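Local coordinates for chitin oligosaccharide binding protein NagB2 (Paenibacillus sp. FPU-7, PDB 7EHU) that binds short chitin oligosaccharides such as N,N'-diacetylchitobiose, probably as the extracellular solute-binding component of a sugar uptake system, at residues N76-M85 with F94-Y105. Sequence-based numbering, arbitrary orientation.
Sequences NRDVKLKAEM and FNLFGGADTQNY. With NAG (2-acetamido-2-deoxy-beta-D-glucopyranose), chain B; NAG (2-acetamido-2-deoxy-beta-D-glucopyranose), chain C.
Arg-77 sets its CG opposite the backbone N (chi1 -173°) and stays extended as far as NE, which carries its guanidinium from helix 76-85 across the ring of Phe-97. The two flat groups stack with planes 8° apart and centres 3.7 Å apart, a cation-pi pair. At the guanidinium edge, Arg-77 NE donates to the syn side of Asp-101 OD2 (2.8 Å), a salt bridge whose carboxylate stands almost perpendicular to the guanidinium. Arg-77 NH1 reaches O3 of the chain B NAG at 3.0 Å, while NH2 pairs with Asp-389. Farther along the helix, Met-85 points CG away from its carbonyl carbon (chi1 -75°), over the Tyr-105 face, 3.4 Å from the ring centroid; the bend at chi2 then keeps SD over the same face in a Met-aromatic contact, and CE runs on to Phe-94 CZ (3.5 Å). Between Arg-77 and Met-85 along the helix, Leu-81 sets CD1 over the Phe-94 face and CD2 against Phe-94 CD1. One water joins Arg-77 O (2.7 Å) to Tyr-105 OH (2.6 Å). With an alanine here instead of Arg-77, Asp-101 would probably lose its cationic mate and the Phe-97 face beside the sugar its cover. The apolar end thus ties the helix to strand 94-97 and helix 100-105, while the charged end presents an arginine-phenylalanine stack, its guanidinium held by Asp-101 and Asp-389, to the glycan.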
ATOM      1  N   ASN A  76      11.198   6.766   4.685  1.00  9.38           N
ATOM      2  CA  ASN A  76      10.678   8.046   4.214  1.00  8.62           C
ATOM      3  C   ASN A  76       9.411   8.423   4.978  1.00  8.66           C
ATOM      4  O   ASN A  76       9.297   9.528   5.512  1.00  8.81           O
ATOM      5  CB  ASN A  76      10.369   8.014   2.726  1.00  9.59           C
ATOM      6  CG  ASN A  76       9.872   9.333   2.244  1.00  8.85           C
ATOM      7  OD1 ASN A  76      10.519  10.343   2.492  1.00  9.72           O
ATOM      8  ND2 ASN A  76       8.682   9.366   1.636  1.00  9.15           N
ATOM      9  N   ARG A  77       8.422   7.520   4.989  1.00  8.02           N
ATOM     10  CA  ARG A  77       7.118   7.887   5.523  1.00  8.12           C
ATOM     11  C   ARG A  77       7.172   8.153   7.013  1.00  8.24           C
ATOM     12  O   ARG A  77       6.558   9.103   7.511  1.00  9.38           O
ATOM     13  CB  ARG A  77       6.110   6.781   5.247  1.00  8.61           C
ATOM     14  CG  ARG A  77       4.679   7.130   5.607  1.00  8.89           C
ATOM     15  CD  ARG A  77       3.753   5.997   5.373  1.00  8.49           C
ATOM     16  NE  ARG A  77       2.390   6.413   5.615  1.00  9.17           N
ATOM     17  CZ  ARG A  77       1.325   5.644   5.421  1.00  8.17           C
ATOM     18  NH1 ARG A  77       1.511   4.381   5.031  1.00  9.70           N
ATOM     19  NH2 ARG A  77       0.103   6.110   5.588  1.00  9.22           N
ATOM     20  N   ASP A  78       7.875   7.310   7.740  1.00  9.01           N
ATOM     21  CA  ASP A  78       7.768   7.268   9.191  1.00  9.46           C
ATOM     22  C   ASP A  78       8.886   8.000   9.900  1.00 11.06           C
ATOM     23  O   ASP A  78       8.748   8.277  11.095  1.00 14.01           O
ATOM     24  CB  ASP A  78       7.673   5.819   9.680  1.00  9.44           C
ATOM     25  CG  ASP A  78       6.493   5.096   9.092  1.00 10.98           C
ATOM     26  OD1 ASP A  78       6.562   3.873   9.010  1.00 13.38           O
ATOM     27  OD2 ASP A  78       5.494   5.761   8.754  1.00 11.38           O
ATOM     28  N   VAL A  79       9.971   8.322   9.204  1.00 10.52           N
ATOM     29  CA  VAL A  79      11.105   8.987   9.846  1.00 11.45           C
ATOM     30  C   VAL A  79      11.473  10.274   9.112  1.00 10.58           C
ATOM     31  O   VAL A  79      11.374  11.369   9.680  1.00 10.96           O
ATOM     32  CB  VAL A  79      12.315   8.033   9.974  1.00 14.02           C
ATOM     33  CG1 VAL A  79      13.487   8.723  10.675  1.00 16.51           C
ATOM     34  CG2 VAL A  79      11.922   6.747  10.712  1.00 16.53           C
ATOM     35  N   LYS A  80      11.922  10.162   7.858  1.00  9.17           N
ATOM     36  CA  LYS A  80      12.574  11.287   7.183  1.00  9.69           C
ATOM     37  C   LYS A  80      11.577  12.383   6.813  1.00  9.35           C
ATOM     38  O   LYS A  80      11.752  13.548   7.195  1.00  9.43           O
ATOM     39  CB  LYS A  80      13.371  10.815   5.964  1.00 10.07           C
ATOM     40  CG  LYS A  80      14.389  11.834   5.485  1.00 10.43           C
ATOM     41  CD  LYS A  80      15.218  11.323   4.315  1.00 11.08           C
ATOM     42  CE  LYS A  80      16.405  12.215   4.034  1.00 12.19           C
ATOM     43  NZ  LYS A  80      17.218  11.758   2.872  1.00 13.09           N
ATOM     44  N   LEU A  81      10.544  12.060   6.026  1.00  9.46           N
ATOM     45  CA  LEU A  81       9.589  13.107   5.668  1.00  8.81           C
ATOM     46  C   LEU A  81       8.873  13.622   6.912  1.00  8.93           C
ATOM     47  O   LEU A  81       8.586  14.816   7.023  1.00  9.47           O
ATOM     48  CB  LEU A  81       8.591  12.574   4.659  1.00  8.76           C
ATOM     49  CG  LEU A  81       7.584  13.597   4.128  1.00  9.45           C
ATOM     50  CD1 LEU A  81       8.287  14.703   3.366  1.00 10.66           C
ATOM     51  CD2 LEU A  81       6.542  12.911   3.249  1.00  9.34           C
ATOM     52  N   LYS A  82       8.587  12.729   7.863  1.00  9.36           N
ATOM     53  CA  LYS A  82       7.950  13.148   9.113  1.00 10.04           C
ATOM     54  C   LYS A  82       8.776  14.228   9.806  1.00  9.75           C
ATOM     55  O   LYS A  82       8.244  15.259  10.249  1.00 10.99           O
ATOM     56  CB  LYS A  82       7.758  11.928  10.020  1.00 11.21           C
ATOM     57  CG  LYS A  82       6.989  12.225  11.308  1.00 12.92           C
ATOM     58  CD  LYS A  82       6.815  10.979  12.183  1.00 14.90           C
ATOM     59  CE  LYS A  82       5.800   9.990  11.619  1.00 18.58           C
ATOM     60  NZ  LYS A  82       5.847   8.646  12.316  1.00 21.71           N
ATOM     61  N   ALA A  83      10.090  14.012   9.894  1.00  9.99           N
ATOM     62  CA  ALA A  83      10.965  14.956  10.578  1.00  9.70           C
ATOM     63  C   ALA A  83      11.085  16.255   9.800  1.00  9.50           C
ATOM     64  O   ALA A  83      11.114  17.341  10.388  1.00  9.68           O
ATOM     65  CB  ALA A  83      12.339  14.316  10.762  1.00  9.84           C
ATOM     66  N   GLU A  84      11.170  16.169   8.477  1.00  9.23           N
ATOM     67  CA  GLU A  84      11.247  17.360   7.644  1.00  9.33           C
ATOM     68  C   GLU A  84       9.979  18.199   7.758  1.00  9.39           C
ATOM     69  O   GLU A  84      10.042  19.438   7.855  1.00  9.90           O
ATOM     70  CB  GLU A  84      11.484  16.914   6.207  1.00  9.81           C
ATOM     71  CG  GLU A  84      12.895  16.432   5.953  1.00 10.42           C
ATOM     72  CD  GLU A  84      13.030  15.565   4.713  1.00 10.22           C
ATOM     73  OE1 GLU A  84      14.191  15.326   4.307  1.00 10.94           O
ATOM     74  OE2 GLU A  84      12.011  15.075   4.157  1.00 10.09           O
ATOM     75  N   MET A  85       8.823  17.537   7.802  1.00  8.98           N
ATOM     76  CA  MET A  85       7.555  18.239   7.983  1.00  9.54           C
ATOM     77  C   MET A  85       7.485  18.891   9.363  1.00 10.10           C
ATOM     78  O   MET A  85       7.009  20.020   9.487  1.00 10.63           O
ATOM     79  CB  MET A  85       6.389  17.267   7.781  1.00  9.49           C
ATOM     80  CG  MET A  85       6.141  16.921   6.317  1.00  9.56           C
ATOM     81  SD  MET A  85       5.533  18.361   5.429  1.00  9.76           S
ATOM     82  CE  MET A  85       5.190  17.627   3.820  1.00 11.39           C
ATOM     83  N   PHE A  94       7.589  15.098  -3.067  1.00  7.70           N
ATOM     84  CA  PHE A  94       7.834  13.943  -2.203  1.00  7.58           C
ATOM     85  C   PHE A  94       6.721  12.915  -2.304  1.00  7.84           C
ATOM     86  O   PHE A  94       5.540  13.263  -2.382  1.00  7.78           O
ATOM     87  CB  PHE A  94       7.986  14.355  -0.715  1.00  8.74           C
ATOM     88  CG  PHE A  94       7.008  15.420  -0.300  1.00  8.13           C
ATOM     89  CD1 PHE A  94       5.741  15.101   0.156  1.00  8.62           C
ATOM     90  CD2 PHE A  94       7.338  16.764  -0.415  1.00  8.19           C
ATOM     91  CE1 PHE A  94       4.828  16.094   0.450  1.00  8.91           C
ATOM     92  CE2 PHE A  94       6.441  17.754  -0.098  1.00  8.45           C
ATOM     93  CZ  PHE A  94       5.194  17.423   0.352  1.00  9.44           C
ATOM     94  N   ASN A  95       7.102  11.647  -2.211  1.00  7.77           N
ATOM     95  CA  ASN A  95       6.121  10.585  -2.078  1.00  7.67           C
ATOM     96  C   ASN A  95       5.347  10.788  -0.773  1.00  7.42           C
ATOM     97  O   ASN A  95       5.937  10.976   0.299  1.00  8.32           O
ATOM     98  CB  ASN A  95       6.823   9.232  -2.089  1.00  8.90           C
ATOM     99  CG  ASN A  95       5.844   8.083  -2.004  1.00  8.50           C
ATOM    100  OD1 ASN A  95       5.488   7.622  -0.926  1.00  8.64           O
ATOM    101  ND2 ASN A  95       5.418   7.592  -3.149  1.00  8.66           N
ATOM    102  N   LEU A  96       4.022  10.759  -0.872  1.00  7.44           N
ATOM    103  CA  LEU A  96       3.098  11.148   0.177  1.00  7.67           C
ATOM    104  C   LEU A  96       1.932  10.172   0.214  1.00  7.62           C
ATOM    105  O   LEU A  96       1.450   9.725  -0.833  1.00  8.46           O
ATOM    106  CB  LEU A  96       2.540  12.537  -0.148  1.00  8.02           C
ATOM    107  CG  LEU A  96       1.449  13.099   0.755  1.00  8.06           C
ATOM    108  CD1 LEU A  96       1.970  13.389   2.153  1.00  9.37           C
ATOM    109  CD2 LEU A  96       0.861  14.384   0.143  1.00  9.10           C
ATOM    110  N   PHE A  97       1.428   9.875   1.417  1.00  7.59           N
ATOM    111  CA  PHE A  97       0.220   9.082   1.583  1.00  7.82           C
ATOM    112  C   PHE A  97      -0.985   9.969   1.875  1.00  8.11           C
ATOM    113  O   PHE A  97      -0.899  10.915   2.664  1.00  8.76           O
ATOM    114  CB  PHE A  97       0.378   8.044   2.701  1.00  8.13           C
ATOM    115  CG  PHE A  97       1.140   6.840   2.229  1.00  8.29           C
ATOM    116  CD1 PHE A  97       2.531   6.849   2.204  1.00  8.72           C
ATOM    117  CD2 PHE A  97       0.482   5.716   1.720  1.00  8.41           C
ATOM    118  CE1 PHE A  97       3.246   5.779   1.701  1.00  8.98           C
ATOM    119  CE2 PHE A  97       1.183   4.642   1.213  1.00  8.94           C
ATOM    120  CZ  PHE A  97       2.568   4.665   1.196  1.00  9.10           C
ATOM    121  N   GLY A  98      -2.124   9.585   1.303  1.00  8.02           N
ATOM    122  CA  GLY A  98      -3.391  10.210   1.589  1.00  8.42           C
ATOM    123  C   GLY A  98      -3.859   9.880   2.994  1.00  8.42           C
ATOM    124  O   GLY A  98      -3.258   9.093   3.735  1.00  8.93           O
ATOM    125  N   GLY A  99      -4.980  10.484   3.359  1.00  8.63           N
ATOM    126  CA  GLY A  99      -5.547  10.268   4.670  1.00  8.79           C
ATOM    127  C   GLY A  99      -4.781  11.008   5.739  1.00  9.41           C
ATOM    128  O   GLY A  99      -4.378  12.158   5.531  1.00  9.42           O
ATOM    129  N   ALA A 100      -4.531  10.319   6.859  1.00  9.95           N
ATOM    130  CA  ALA A 100      -3.937  10.941   8.043  1.00  9.84           C
ATOM    131  C   ALA A 100      -2.696  11.761   7.719  1.00  8.92           C
ATOM    132  O   ALA A 100      -2.576  12.890   8.183  1.00 10.16           O
ATOM    133  CB  ALA A 100      -3.617   9.880   9.109  1.00 11.67           C
ATOM    134  N   ASP A 101      -1.737  11.198   6.970  1.00  9.64           N
ATOM    135  CA  ASP A 101      -0.492  11.928   6.719  1.00  8.66           C
ATOM    136  C   ASP A 101      -0.779  13.249   6.009  1.00  9.14           C
ATOM    137  O   ASP A 101      -0.269  14.308   6.393  1.00  9.69           O
ATOM    138  CB  ASP A 101       0.468  11.099   5.860  1.00  9.01           C
ATOM    139  CG  ASP A 101       1.071   9.916   6.575  1.00  9.88           C
ATOM    140  OD1 ASP A 101       0.869   9.695   7.795  1.00 11.32           O
ATOM    141  OD2 ASP A 101       1.726   9.130   5.859  1.00  9.74           O
ATOM    142  N   THR A 102      -1.555  13.196   4.922  1.00  8.71           N
ATOM    143  CA  THR A 102      -1.904  14.410   4.172  1.00  8.70           C
ATOM    144  C   THR A 102      -2.673  15.387   5.045  1.00  9.32           C
ATOM    145  O   THR A 102      -2.428  16.592   5.001  1.00  9.73           O
ATOM    146  CB  THR A 102      -2.722  14.033   2.919  1.00  9.20           C
ATOM    147  OG1 THR A 102      -1.876  13.401   1.958  1.00  9.71           O
ATOM    148  CG2 THR A 102      -3.315  15.242   2.249  1.00 10.27           C
ATOM    149  N   GLN A 103      -3.621  14.892   5.837  1.00  9.40           N
ATOM    150  CA  GLN A 103      -4.367  15.783   6.713  1.00 10.26           C
ATOM    151  C   GLN A 103      -3.433  16.494   7.679  1.00 10.31           C
ATOM    152  O   GLN A 103      -3.559  17.699   7.899  1.00 10.94           O
ATOM    153  CB  GLN A 103      -5.404  14.969   7.466  1.00 10.94           C
ATOM    154  CG  GLN A 103      -6.555  14.492   6.564  1.00 12.79           C
ATOM    155  CD  GLN A 103      -7.195  13.208   7.050  1.00 14.74           C
ATOM    156  OE1 GLN A 103      -7.050  12.816   8.212  1.00 16.04           O
ATOM    157  NE2 GLN A 103      -7.920  12.550   6.164  1.00 15.06           N
ATOM    158  N   ASN A 104      -2.481  15.764   8.259  1.00 10.56           N
ATOM    159  CA  ASN A 104      -1.554  16.385   9.195  1.00 10.70           C
ATOM    160  C   ASN A 104      -0.722  17.461   8.514  1.00  9.46           C
ATOM    161  O   ASN A 104      -0.601  18.576   9.018  1.00 10.72           O
ATOM    162  CB  ASN A 104      -0.644  15.321   9.803  1.00 12.38           C
ATOM    163  CG  ASN A 104      -1.361  14.433  10.795  1.00 17.21           C
ATOM    164  OD1 ASN A 104      -2.518  14.668  11.136  1.00 19.85           O
ATOM    165  ND2 ASN A 104      -0.679  13.397  11.268  1.00 20.52           N
ATOM    166  N   TYR A 105      -0.139  17.150   7.362  1.00  9.48           N
ATOM    167  CA  TYR A 105       0.767  18.092   6.731  1.00  9.69           C
ATOM    168  C   TYR A 105       0.012  19.272   6.137  1.00  9.41           C
ATOM    169  O   TYR A 105       0.539  20.383   6.119  1.00 10.12           O
ATOM    170  CB  TYR A 105       1.648  17.377   5.704  1.00  9.06           C
ATOM    171  CG  TYR A 105       2.462  16.228   6.259  1.00  8.72           C
ATOM    172  CD1 TYR A 105       2.953  16.243   7.561  1.00  9.43           C
ATOM    173  CD2 TYR A 105       2.770  15.133   5.472  1.00 10.04           C
ATOM    174  CE1 TYR A 105       3.697  15.188   8.050  1.00  9.77           C
ATOM    175  CE2 TYR A 105       3.533  14.073   5.950  1.00  9.66           C
ATOM    176  CZ  TYR A 105       3.985  14.109   7.243  1.00  9.38           C
ATOM    177  OH  TYR A 105       4.758  13.092   7.754  1.00 10.64           O
TER
HETATM  178  C1  NAG B   3       2.115   0.797   1.281  1.00  8.40           C
HETATM  179  C2  NAG B   3       2.330   1.295   2.689  1.00  7.93           C
HETATM  180  C3  NAG B   3       1.193   0.840   3.603  1.00  7.72           C
HETATM  181  C4  NAG B   3      -0.153   1.249   3.016  1.00  7.25           C
HETATM  182  C5  NAG B   3      -0.280   0.746   1.581  1.00  7.50           C
HETATM  183  C6  NAG B   3      -1.549   1.203   0.894  1.00  7.98           C
HETATM  184  C7  NAG B   3       4.598   1.742   3.501  1.00 10.11           C
HETATM  185  C8  NAG B   3       5.856   1.148   4.074  1.00 10.75           C
HETATM  186  N2  NAG B   3       3.616   0.882   3.224  1.00  7.92           N
HETATM  187  O3  NAG B   3       1.393   1.424   4.884  1.00  8.76           O
HETATM  188  O4  NAG B   3      -1.240   0.704   3.758  1.00  8.29           O
HETATM  189  O5  NAG B   3       0.837   1.219   0.812  1.00  7.91           O
HETATM  190  O6  NAG B   3      -1.633   2.619   0.825  1.00  8.62           O
HETATM  191  O7  NAG B   3       4.472   2.953   3.313  1.00 12.22           O
HETATM  192  C1  NAG C   2       4.493   1.332  -3.417  1.00  8.60           C
HETATM  193  C2  NAG C   2       3.045   1.768  -3.269  1.00  8.41           C
HETATM  194  C3  NAG C   2       2.712   2.069  -1.811  1.00  8.39           C
HETATM  195  C4  NAG C   2       3.176   0.953  -0.885  1.00  8.39           C
HETATM  196  C5  NAG C   2       4.641   0.654  -1.174  1.00  8.13           C
HETATM  197  C6  NAG C   2       5.216  -0.482  -0.365  1.00  9.49           C
HETATM  198  C7  NAG C   2       2.171   2.948  -5.268  1.00  9.29           C
HETATM  199  C8  NAG C   2       2.053   4.278  -5.941  1.00 10.70           C
HETATM  200  N2  NAG C   2       2.794   2.951  -4.081  1.00  8.36           N
HETATM  201  O3  NAG C   2       1.309   2.266  -1.728  1.00  8.14           O
HETATM  202  O4  NAG C   2       3.085   1.392   0.467  1.00  7.63           O
HETATM  203  O5  NAG C   2       4.768   0.281  -2.551  1.00  8.31           O
HETATM  204  O6  NAG C   2       6.608  -0.633  -0.624  1.00 10.15           O
HETATM  205  O7  NAG C   2       1.704   1.928  -5.768  1.00 10.05           O
HETATM  206  O   HOH W   1       6.630   7.325   1.495  1.00  8.70           O
HETATM  207  O   HOH W   2      -1.838   8.389   6.041  1.00  9.06           O
HETATM  208  O   HOH W   3       4.955  10.927   6.253  1.00 14.43           O